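Local coordinates for amidohydrolase (PDB 4DZH), which probably deaminates adenosine-type substrates such as 5'-methylthioadenosine, as a zinc-binding amidohydrolase of the ATZ/TRZ family, at residues G314-G317 against C318-N322; A110-G113 against P114-A118; A199-A202 against P203-V206; V284-P288 against E289-K293. One frame throughout, in Å; residues are numbered along the deposited sequence. Where two conformers were deposited one is given.

Contact 1: residues G314-G317 against C318-N322. With ZN (zinc ion), chain E; ZN (zinc ion), chain F; MG (magnesium ion), chain B.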
loop_
_atom_site.group_PDB
_atom_site.type_symbol
_atom_site.label_atom_id
_atom_site.label_comp_id
_atom_site.label_asym_id
_atom_site.label_seq_id
_atom_site.Cartn_x
_atom_site.Cartn_y
_atom_site.Cartn_z
ATOM N N GLY A 314 5.297 7.162 10.557
ATOM C CA GLY A 314 6.542 6.415 10.440
ATOM C C GLY A 314 6.256 4.981 9.973
ATOM O O GLY A 314 5.113 4.474 10.031
ATOM N N THR A 315 7.288 4.274 9.545
ATOM C CA THR A 315 7.126 2.932 8.986
ATOM C C THR A 315 7.468 1.814 9.999
ATOM O O THR A 315 7.063 0.665 9.774
ATOM C CB THR A 315 7.978 2.702 7.686
ATOM O OG1 THR A 315 9.367 2.944 7.987
ATOM C CG2 THR A 315 7.514 3.626 6.515
ATOM N N ASP A 316 8.261 2.126 11.037
ATOM C CA ASP A 316 8.883 1.109 11.894
ATOM C C ASP A 316 9.872 0.349 11.027
ATOM O O ASP A 316 10.268 0.853 9.951
ATOM C CB ASP A 316 7.801 0.186 12.546
ATOM C CG ASP A 316 8.179 -0.331 13.950
ATOM O OD1 ASP A 316 9.142 0.097 14.632
ATOM O OD2 ASP A 316 7.354 -1.172 14.379
ATOM N N GLY A 317 10.249 -0.852 11.404
ATOM C CA GLY A 317 11.325 -1.580 10.726
ATOM C C GLY A 317 10.848 -2.580 9.682
ATOM O O GLY A 317 9.661 -2.948 9.647
ATOM N N CYS A 318 11.775 -3.059 8.837
ATOM C CA CYS A 318 11.446 -3.931 7.728
ATOM C C CYS A 318 11.196 -5.385 8.118
ATOM O O CYS A 318 10.928 -6.179 7.236
ATOM C CB CYS A 318 12.484 -3.860 6.600
ATOM S SG CYS A 318 12.480 -2.241 5.777
ATOM N N ALA A 319 11.238 -5.710 9.403
ATOM C CA ALA A 319 10.781 -7.044 9.813
ATOM C C ALA A 319 9.324 -6.968 10.249
ATOM O O ALA A 319 8.722 -8.010 10.567
ATOM C CB ALA A 319 11.652 -7.602 10.947
ATOM N N SER A 320 8.756 -5.766 10.293
ATOM C CA SER A 320 7.303 -5.639 10.569
ATOM C C SER A 320 6.656 -4.524 9.730
ATOM O O SER A 320 6.050 -3.587 10.271
ATOM C CB SER A 320 7.028 -5.436 12.047
ATOM O OG SER A 320 7.407 -4.157 12.509
ATOM N N ASN A 321 6.849 -4.636 8.423
ATOM C CA ASN A 321 6.166 -3.722 7.512
ATOM C C ASN A 321 5.806 -4.325 6.166
ATOM O O ASN A 321 4.620 -4.389 5.850
ATOM C CB ASN A 321 6.907 -2.352 7.414
ATOM C CG ASN A 321 6.071 -1.310 6.680
ATOM O OD1 ASN A 321 5.699 -1.503 5.502
ATOM N ND2 ASN A 321 5.758 -0.222 7.357
ATOM N N ASN A 322 6.741 -4.755 5.301
ATOM C CA ASN A 322 8.191 -4.900 5.525
ATOM C C ASN A 322 8.980 -3.948 4.629
ATOM O O ASN A 322 10.141 -4.246 4.248
ATOM C CB ASN A 322 8.551 -6.331 5.160
ATOM C CG ASN A 322 8.098 -7.299 6.211
ATOM O OD1 ASN A 322 7.762 -6.905 7.325
ATOM N ND2 ASN A 322 8.054 -8.570 5.855
HETATM ZN ZN ZN E . 9.856 0.819 16.755
HETATM ZN ZN ZN F . 8.145 -1.837 16.042
HETATM MG MG MG B . 4.733 -0.800 3.929
HETATM O O HOH W 1 9.816 -2.804 13.425
HETATM O O HOH W 2 4.426 -2.914 3.576
HETATM O O HOH W 3 4.999 1.196 4.304
HETATM O O HOH W 4 3.978 -0.542 1.948
HETATM O O HOH W 5 8.318 -0.411 17.221
HETATM O O HOH W 6 6.817 -3.036 17.211
#

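Contact 2: residues A110-G113 against P114-A118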
loop_
_atom_site.group_PDB
_atom_site.type_symbol
_atom_site.label_atom_id
_atom_site.label_comp_id
_atom_site.label_asym_id
_atom_site.label_seq_id
_atom_site.Cartn_x
_atom_site.Cartn_y
_atom_site.Cartn_z
ATOM N N ALA A 110 23.130 -11.935 17.376
ATOM C CA ALA A 110 24.174 -12.591 16.618
ATOM C C ALA A 110 24.865 -11.643 15.650
ATOM O O ALA A 110 26.030 -11.827 15.338
ATOM C CB ALA A 110 23.606 -13.793 15.877
ATOM N N VAL A 111 24.151 -10.624 15.174
ATOM C CA VAL A 111 24.663 -9.794 14.075
ATOM C C VAL A 111 24.905 -8.327 14.407
ATOM O O VAL A 111 25.620 -7.652 13.661
ATOM C CB VAL A 111 23.734 -9.825 12.815
ATOM C CG1 VAL A 111 23.515 -11.250 12.320
ATOM C CG2 VAL A 111 22.387 -9.098 13.085
ATOM N N ILE A 112 24.315 -7.806 15.479
ATOM C CA ILE A 112 24.465 -6.374 15.759
ATOM C C ILE A 112 25.939 -5.981 16.006
ATOM O O ILE A 112 26.671 -6.637 16.749
ATOM C CB ILE A 112 23.532 -5.858 16.900
ATOM C CG1 ILE A 112 22.095 -5.679 16.397
ATOM C CG2 ILE A 112 23.952 -4.492 17.371
ATOM C CD1 ILE A 112 21.147 -5.045 17.444
ATOM N N GLY A 113 26.350 -4.910 15.339
ATOM C CA GLY A 113 27.696 -4.359 15.494
ATOM C C GLY A 113 27.826 -3.233 14.483
ATOM O O GLY A 113 26.878 -2.934 13.731
ATOM N N PRO A 114 29.005 -2.605 14.418
ATOM C CA PRO A 114 29.072 -1.441 13.525
ATOM C C PRO A 114 28.886 -1.732 12.042
ATOM O O PRO A 114 28.321 -0.904 11.327
ATOM C CB PRO A 114 30.494 -0.888 13.758
ATOM C CG PRO A 114 30.924 -1.454 15.020
ATOM C CD PRO A 114 30.204 -2.747 15.257
ATOM N N GLU A 115 29.349 -2.888 11.565
ATOM C CA GLU A 115 29.220 -3.205 10.145
ATOM C C GLU A 115 27.759 -3.417 9.778
ATOM O O GLU A 115 27.280 -2.904 8.764
ATOM C CB GLU A 115 30.028 -4.455 9.775
ATOM C CG GLU A 115 31.524 -4.275 9.921
ATOM C CD GLU A 115 32.106 -3.348 8.875
ATOM O OE1 GLU A 115 31.755 -3.481 7.677
ATOM O OE2 GLU A 115 32.932 -2.485 9.258
ATOM N N PHE A 116 27.068 -4.201 10.596
ATOM C CA PHE A 116 25.668 -4.498 10.341
ATOM C C PHE A 116 24.855 -3.194 10.322
ATOM O O PHE A 116 24.028 -2.947 9.430
ATOM C CB PHE A 116 25.155 -5.454 11.413
ATOM C CG PHE A 116 23.653 -5.709 11.346
ATOM C CD1 PHE A 116 23.127 -6.633 10.448
ATOM C CD2 PHE A 116 22.792 -5.011 12.184
ATOM C CE1 PHE A 116 21.745 -6.859 10.376
ATOM C CE2 PHE A 116 21.393 -5.249 12.135
ATOM C CZ PHE A 116 20.884 -6.169 11.235
ATOM N N VAL A 117 25.114 -2.355 11.312
ATOM C CA VAL A 117 24.371 -1.112 11.395
ATOM C C VAL A 117 24.705 -0.188 10.235
ATOM O O VAL A 117 23.823 0.455 9.657
ATOM C CB VAL A 117 24.596 -0.477 12.746
ATOM C CG1 VAL A 117 24.085 0.949 12.790
ATOM C CG2 VAL A 117 23.944 -1.323 13.808
ATOM N N ALA A 118 25.977 -0.107 9.858
ATOM C CA ALA A 118 26.302 0.731 8.720
ATOM C C ALA A 118 25.681 0.227 7.411
ATOM O O ALA A 118 25.172 1.031 6.624
ATOM C CB ALA A 118 27.835 0.896 8.562
HETATM O O HOH W 7 28.193 -5.936 12.585
#

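Contact 3: residues A199-A202 against P203-V206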
loop_
_atom_site.group_PDB
_atom_site.type_symbol
_atom_site.label_atom_id
_atom_site.label_comp_id
_atom_site.label_asym_id
_atom_site.label_seq_id
_atom_site.Cartn_x
_atom_site.Cartn_y
_atom_site.Cartn_z
ATOM N N ALA A 199 16.565 7.953 23.216
ATOM C CA ALA A 199 15.619 6.934 22.802
ATOM C C ALA A 199 15.484 5.843 23.865
ATOM O O ALA A 199 15.916 4.697 23.653
ATOM C CB ALA A 199 16.033 6.325 21.453
ATOM N N PRO A 200 14.867 6.176 25.000
ATOM C CA PRO A 200 14.552 5.058 25.893
ATOM C C PRO A 200 13.644 4.050 25.162
ATOM O O PRO A 200 12.735 4.426 24.397
ATOM C CB PRO A 200 13.826 5.739 27.049
ATOM C CG PRO A 200 13.168 6.969 26.428
ATOM C CD PRO A 200 14.234 7.434 25.407
ATOM N N HIS A 201 13.928 2.767 25.332
ATOM C CA HIS A 201 13.316 1.778 24.457
ATOM C C HIS A 201 11.786 1.677 24.606
ATOM O O HIS A 201 11.042 1.823 23.624
ATOM C CB HIS A 201 13.980 0.406 24.595
ATOM C CG HIS A 201 13.238 -0.673 23.877
ATOM N ND1 HIS A 201 12.443 -1.602 24.524
ATOM C CD2 HIS A 201 13.113 -0.926 22.552
ATOM C CE1 HIS A 201 11.875 -2.390 23.626
ATOM N NE2 HIS A 201 12.276 -2.008 22.423
ATOM N N ALA A 202 11.316 1.412 25.818
ATOM C CA ALA A 202 9.888 1.225 26.074
ATOM C C ALA A 202 9.672 1.350 27.597
ATOM O O ALA A 202 10.636 1.248 28.383
ATOM C CB ALA A 202 9.445 -0.155 25.608
ATOM N N PRO A 203 8.427 1.595 28.024
ATOM C CA PRO A 203 8.204 1.733 29.479
ATOM C C PRO A 203 8.583 0.460 30.239
ATOM O O PRO A 203 8.983 0.564 31.427
ATOM C CB PRO A 203 6.697 2.001 29.564
ATOM C CG PRO A 203 6.378 2.686 28.236
ATOM C CD PRO A 203 7.220 1.918 27.241
ATOM N N TYR A 204 8.448 -0.705 29.597
ATOM C CA TYR A 204 8.703 -1.998 30.249
ATOM C C TYR A 204 10.173 -2.435 30.212
ATOM O O TYR A 204 10.532 -3.468 30.783
ATOM C CB TYR A 204 7.827 -3.114 29.675
ATOM C CG TYR A 204 7.864 -3.198 28.155
ATOM C CD1 TYR A 204 8.853 -3.932 27.506
ATOM C CD2 TYR A 204 6.907 -2.550 27.390
ATOM C CE1 TYR A 204 8.894 -4.016 26.129
ATOM C CE2 TYR A 204 6.939 -2.616 26.014
ATOM C CZ TYR A 204 7.918 -3.355 25.394
ATOM O OH TYR A 204 7.932 -3.405 24.024
ATOM N N THR A 205 11.030 -1.663 29.555
ATOM C CA THR A 205 12.450 -2.029 29.484
ATOM C C THR A 205 13.325 -0.944 30.058
ATOM O O THR A 205 14.549 -1.049 29.998
ATOM C CB THR A 205 12.937 -2.280 28.051
ATOM O OG1 THR A 205 12.627 -1.139 27.228
ATOM C CG2 THR A 205 12.316 -3.545 27.453
ATOM N N VAL A 206 12.708 0.101 30.596
ATOM C CA VAL A 206 13.451 1.232 31.108
ATOM C C VAL A 206 12.944 1.501 32.526
ATOM O O VAL A 206 11.768 1.818 32.724
ATOM C CB VAL A 206 13.279 2.501 30.244
ATOM C CG1 VAL A 206 13.981 3.702 30.879
ATOM C CG2 VAL A 206 13.803 2.273 28.819
#

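Contact 4: residues V284-P288 against E289-K293. With MG (magnesium ion), chain B.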
loop_
_atom_site.group_PDB
_atom_site.type_symbol
_atom_site.label_atom_id
_atom_site.label_comp_id
_atom_site.label_asym_id
_atom_site.label_seq_id
_atom_site.Cartn_x
_atom_site.Cartn_y
_atom_site.Cartn_z
ATOM N N VAL A 284 2.717 12.526 18.489
ATOM C CA VAL A 284 2.450 11.097 18.326
ATOM C C VAL A 284 2.934 10.695 16.928
ATOM O O VAL A 284 2.582 11.347 15.926
ATOM C CB VAL A 284 0.954 10.761 18.513
ATOM C CG1 VAL A 284 0.676 9.341 18.169
ATOM C CG2 VAL A 284 0.587 10.953 20.003
ATOM N N VAL A 285 3.732 9.638 16.871
ATOM C CA VAL A 285 4.049 9.015 15.559
ATOM C C VAL A 285 3.194 7.769 15.331
ATOM O O VAL A 285 3.255 6.774 16.075
ATOM C CB VAL A 285 5.515 8.623 15.486
ATOM C CG1 VAL A 285 5.772 8.035 14.080
ATOM C CG2 VAL A 285 6.410 9.843 15.753
ATOM N N HIS A 286 2.421 7.809 14.241
ATOM C CA HIS A 286 1.542 6.733 13.827
ATOM C C HIS A 286 2.248 5.838 12.813
ATOM O O HIS A 286 2.733 6.319 11.789
ATOM C CB HIS A 286 0.277 7.387 13.250
ATOM C CG HIS A 286 -0.801 6.436 12.821
ATOM N ND1 HIS A 286 -1.096 5.247 13.470
ATOM C CD2 HIS A 286 -1.687 6.522 11.793
ATOM C CE1 HIS A 286 -2.101 4.650 12.856
ATOM N NE2 HIS A 286 -2.483 5.405 11.836
ATOM N N CYS A 287 2.307 4.550 13.128
ATOM C CA CYS A 287 2.923 3.501 12.305
ATOM C C CYS A 287 1.844 2.441 12.000
ATOM O O CYS A 287 1.842 1.320 12.543
ATOM C CB CYS A 287 4.087 2.869 13.076
ATOM S SG CYS A 287 5.383 4.041 13.525
ATOM N N PRO A 288 0.902 2.774 11.116
ATOM C CA PRO A 288 -0.253 1.886 10.949
ATOM C C PRO A 288 0.078 0.490 10.412
ATOM O O PRO A 288 -0.517 -0.507 10.801
ATOM C CB PRO A 288 -1.141 2.647 9.942
ATOM C CG PRO A 288 -0.197 3.678 9.265
ATOM C CD PRO A 288 0.798 4.038 10.342
ATOM N N GLU A 289 0.991 0.395 9.426
ATOM C CA GLU A 289 1.209 -0.913 8.835
ATOM C C GLU A 289 1.831 -1.888 9.833
ATOM O O GLU A 289 1.423 -3.091 9.857
ATOM C CB GLU A 289 2.004 -0.834 7.494
ATOM C CG GLU A 289 1.238 -0.019 6.417
ATOM C CD GLU A 289 1.900 0.067 5.062
ATOM O OE1 GLU A 289 2.953 -0.609 4.844
ATOM O OE2 GLU A 289 1.309 0.775 4.205
ATOM N N SER A 290 2.810 -1.414 10.611
ATOM C CA SER A 290 3.410 -2.238 11.651
ATOM C C SER A 290 2.349 -2.626 12.682
ATOM O O SER A 290 2.296 -3.800 13.090
ATOM C CB SER A 290 4.549 -1.495 12.320
ATOM O OG SER A 290 5.014 -2.214 13.461
ATOM N N ASN A 291 1.524 -1.649 13.083
ATOM C CA ASN A 291 0.485 -1.911 14.099
ATOM C C ASN A 291 -0.489 -3.002 13.587
ATOM O O ASN A 291 -0.931 -3.901 14.342
ATOM C CB ASN A 291 -0.338 -0.656 14.412
ATOM C CG ASN A 291 0.424 0.473 15.099
ATOM O OD1 ASN A 291 -0.073 1.606 15.132
ATOM N ND2 ASN A 291 1.622 0.197 15.658
ATOM N N LEU A 292 -0.889 -2.920 12.310
ATOM C CA LEU A 292 -1.830 -3.883 11.820
ATOM C C LEU A 292 -1.151 -5.247 11.729
ATOM O O LEU A 292 -1.709 -6.262 12.155
ATOM C CB LEU A 292 -2.383 -3.450 10.446
ATOM C CG LEU A 292 -3.220 -2.180 10.393
ATOM C CD1 LEU A 292 -3.583 -1.955 8.890
ATOM C CD2 LEU A 292 -4.496 -2.401 11.173
ATOM N N LYS A 293 0.079 -5.275 11.185
ATOM C CA LYS A 293 0.758 -6.537 10.925
ATOM C C LYS A 293 1.074 -7.277 12.229
ATOM O O LYS A 293 0.994 -8.501 12.237
ATOM C CB LYS A 293 2.051 -6.265 10.138
ATOM C CG LYS A 293 2.772 -7.479 9.611
ATOM C CD LYS A 293 3.914 -7.034 8.645
ATOM C CE LYS A 293 4.526 -8.196 7.852
ATOM N NZ LYS A 293 5.419 -9.063 8.683
HETATM MG MG MG B . 4.733 -0.800 3.929
HETATM O O HOH W 8 0.466 4.038 15.491
HETATM O O HOH W 3 4.999 1.196 4.304
HETATM O O HOH W 2 4.426 -2.914 3.576
HETATM O O HOH W 4 3.978 -0.542 1.948
#

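Contact 1: residues G314-G317 against C318-N322
Asn-321 sends ND2 back to the carbonyl of Thr-315, six residues earlier in the loop, in a hydrogen bond of 2.9 Å from ND2 to Thr-315 O. The donor lies in the carbonyl plane on a lone pair (C=O...N 126°), and the oxygen lies near the amide plane of Asn-321. With CG anti to the backbone N (chi1 -169°), the amide reaches across the loop, and its other end, OD1, binds magnesium at 2.0 Å. One end on a carbonyl and the other on a metal fix the rotation of the amide; Glu-329 takes a further bond from ND2. Waters 2, 3 and 4, Glu-289 and Asp-323 complete the magnesium shell, and water 2 probably also donates to Asn-321 O.

The carboxylate of Asp-316 serves both zinc ions. OD1 lies 2.4 Å from the zinc of chain E and also reaches the zinc of chain F, which OD2 holds at 2.0 Å; Ser-290 is hydrogen-bonded to OD2. Water 1 joins Gly-317 N (2.8 Å to the water oxygen) to Ser-320 OG.

Between the two sites the backbone folds into a type I turn, Ser-320 N bonding to Gly-317 O at 3.0 Å from above the carbonyl plane. Apolar packing between the two halves of the loop is slight, while Cys-318 rests on Arg-88 and Leu-324. A zinc-binding aspartate just after a barrel strand, here 310-313, is the hallmark of the amidohydrolase active site, where His-79, His-81 and His-228 supply the other protein ligands of the chain E zinc.

Contact 2: residues A110-G113 against P114-A118
Val-111 lays its CG2 methyl over the face of the Phe-116 ring, 3.6 Å from CG2 to the ring centroid and only 14° off the ring normal. The methyl stands above the middle of the ring, which identifies the contact as CH-pi. CG2 occupies the position between the backbone N and the carbonyl carbon of Val-111, the branch that leans toward the following helix. Phe-116 meets it with CG anti to its own backbone N (chi1 173°), a torsion that swings the ring back over the end of the preceding helix. Ile-112 adds a looser touch, CG1 to Phe-116 CD2 at 4.3 Å, and Trp-441 meets the phenylalanine edge-to-face.

These residues form the short link between two helices: helix 96-111 stops, Ile-112 leaves helical angles, and Gly-113 takes the N-cap position of helix 114-130. Pro-114 opens that helix, where its lack of an N-H costs no helical hydrogen bond. The first helical turn is closed by Val-117 N, bonded to Gly-113 O at 3.0 Å (N-H...O 166°). Val-117 CG2 also comes close to that oxygen, 3.3 Å from Gly-113 O.

Water 7 bridges the link, accepting from Phe-116 N at 2.9 Å from its oxygen and donating to Val-111 O in a longer bond of 3.3 Å. Pro-114 and Ala-118 of the new helix both rest on Val-145 of helix 143-152.

Contact 3: residues A199-A202 against P203-V206
His-201 and Thr-205 are joined through their side chains: ND1 of His-201 and OG1 of Thr-205 lie 2.7 Å apart in a hydrogen bond whose direction is not settled. OG1 sits at the edge of the imidazole, in its plane. The chi1 of 54° places OG1 between the backbone N and the carbonyl carbon of Thr-205, which directs it at the ring, while CG2 passes 3.5 Å from His-201 ND1.

The carbonyl of Ala-202 is the other polar centre. Thr-205 N donates to Ala-202 O at 3.2 Å, nearly straight at the hydrogen (161°) yet 66° out of the carbonyl plane, so no lone pair is used. Thr-205 OG1 may add a weak bond to the same oxygen, unless its single proton is given to His-201 ND1. Further backbone acceptors are satisfied from beyond the turn: His-201 O by ND1 of His-228, Pro-203 O and Val-206 O by Arg-250.

Apolar contacts flank this polar centre. The methyl of Ala-202 lies over one face of Tyr-204, CB standing 3.7 Å from the ring centroid and shifted toward the rim, a CH-pi contact. Elsewhere, Val-206 CG2 packs on Pro-200 CB at 3.9 Å, with Phe-211 of helix 208-221 touching both residues.

His-201 thus has its ring held at ND1, and its bond to the zinc ligand His-228 is consistent with a second-shell role in orienting it. This is the strand-end turn of a beta/alpha barrel, where strand 194-200 runs out beside the metal site of an amidohydrolase.

Contact 4: residues V284-P288 against E289-K293
Asn-291 turns its amide back over the carbonyl of Cys-287, with CG 3.0 Å from Cys-287 O. The amide has CG anti to its own carbonyl carbon (chi1 -67°), and ND2 lies 3.3 Å from Cys-287 O at an angle too poor for a bond. What the carbonyl does accept is the backbone N of Asn-291, at 3.0 Å from Cys-287 O (N-H...O 161°). Cys-287, just before the short helix 288-293, is at the N-cap position, and Leu-292 N repeats the bonding pattern on Pro-288 O. Pro-288 fills the first turn; its CD stands 3.7 Å above the middle of the His-286 ring, so that this end is closely packed, ring against ring, within 284-288.

At the edge of that ring the packing gives way to water. The His-286 ring and the Asn-291 amide, their planes inclined by 46°, do not bond directly; water 8 bridges them. It donates to Asn-291 OD1, accepts from Cys-287 N and bonds His-286 ND1 at 2.8 Å from its oxygen. Glu-289 also leads to waters, its extended chain carrying OE1 to magnesium at 2.0 Å, beside waters 2, 3 and 4. Thr-332 and Ser-328 bond to OE2 of Glu-289, securing the rest of the carboxylate.

Strand 283-286 runs between strands 261-265 and 310-313 of the parallel sheet. Helix 326-341 lies against His-286 and Pro-288, Cys-287 touches His-79 of strand 69-80, and Lys-293 makes a cation-pi contact with Tyr-403 of the second subunit.

In the fold
All four contacts are local turns met in series along the chain, none nested in or crossing another. Contact 2 comes first, joining helix 96-111 to helix 114-130 without touching the others. Contact 3 closes the turn leaving strand 194-200 toward helix 208-221, and contact 4 carries strand 283-286 straight into helix 288-293. Contact 1 follows strand 310-313 in the loop before helix 326-341. Only contacts 1 and 4 touch, with centres about 9 Å apart: they share the magnesium ion and waters 2, 3 and 4, adjoin through neighbouring strands, and both reach the second subunit. Contact 3 lies about 19 Å, centre to centre, from contact 1.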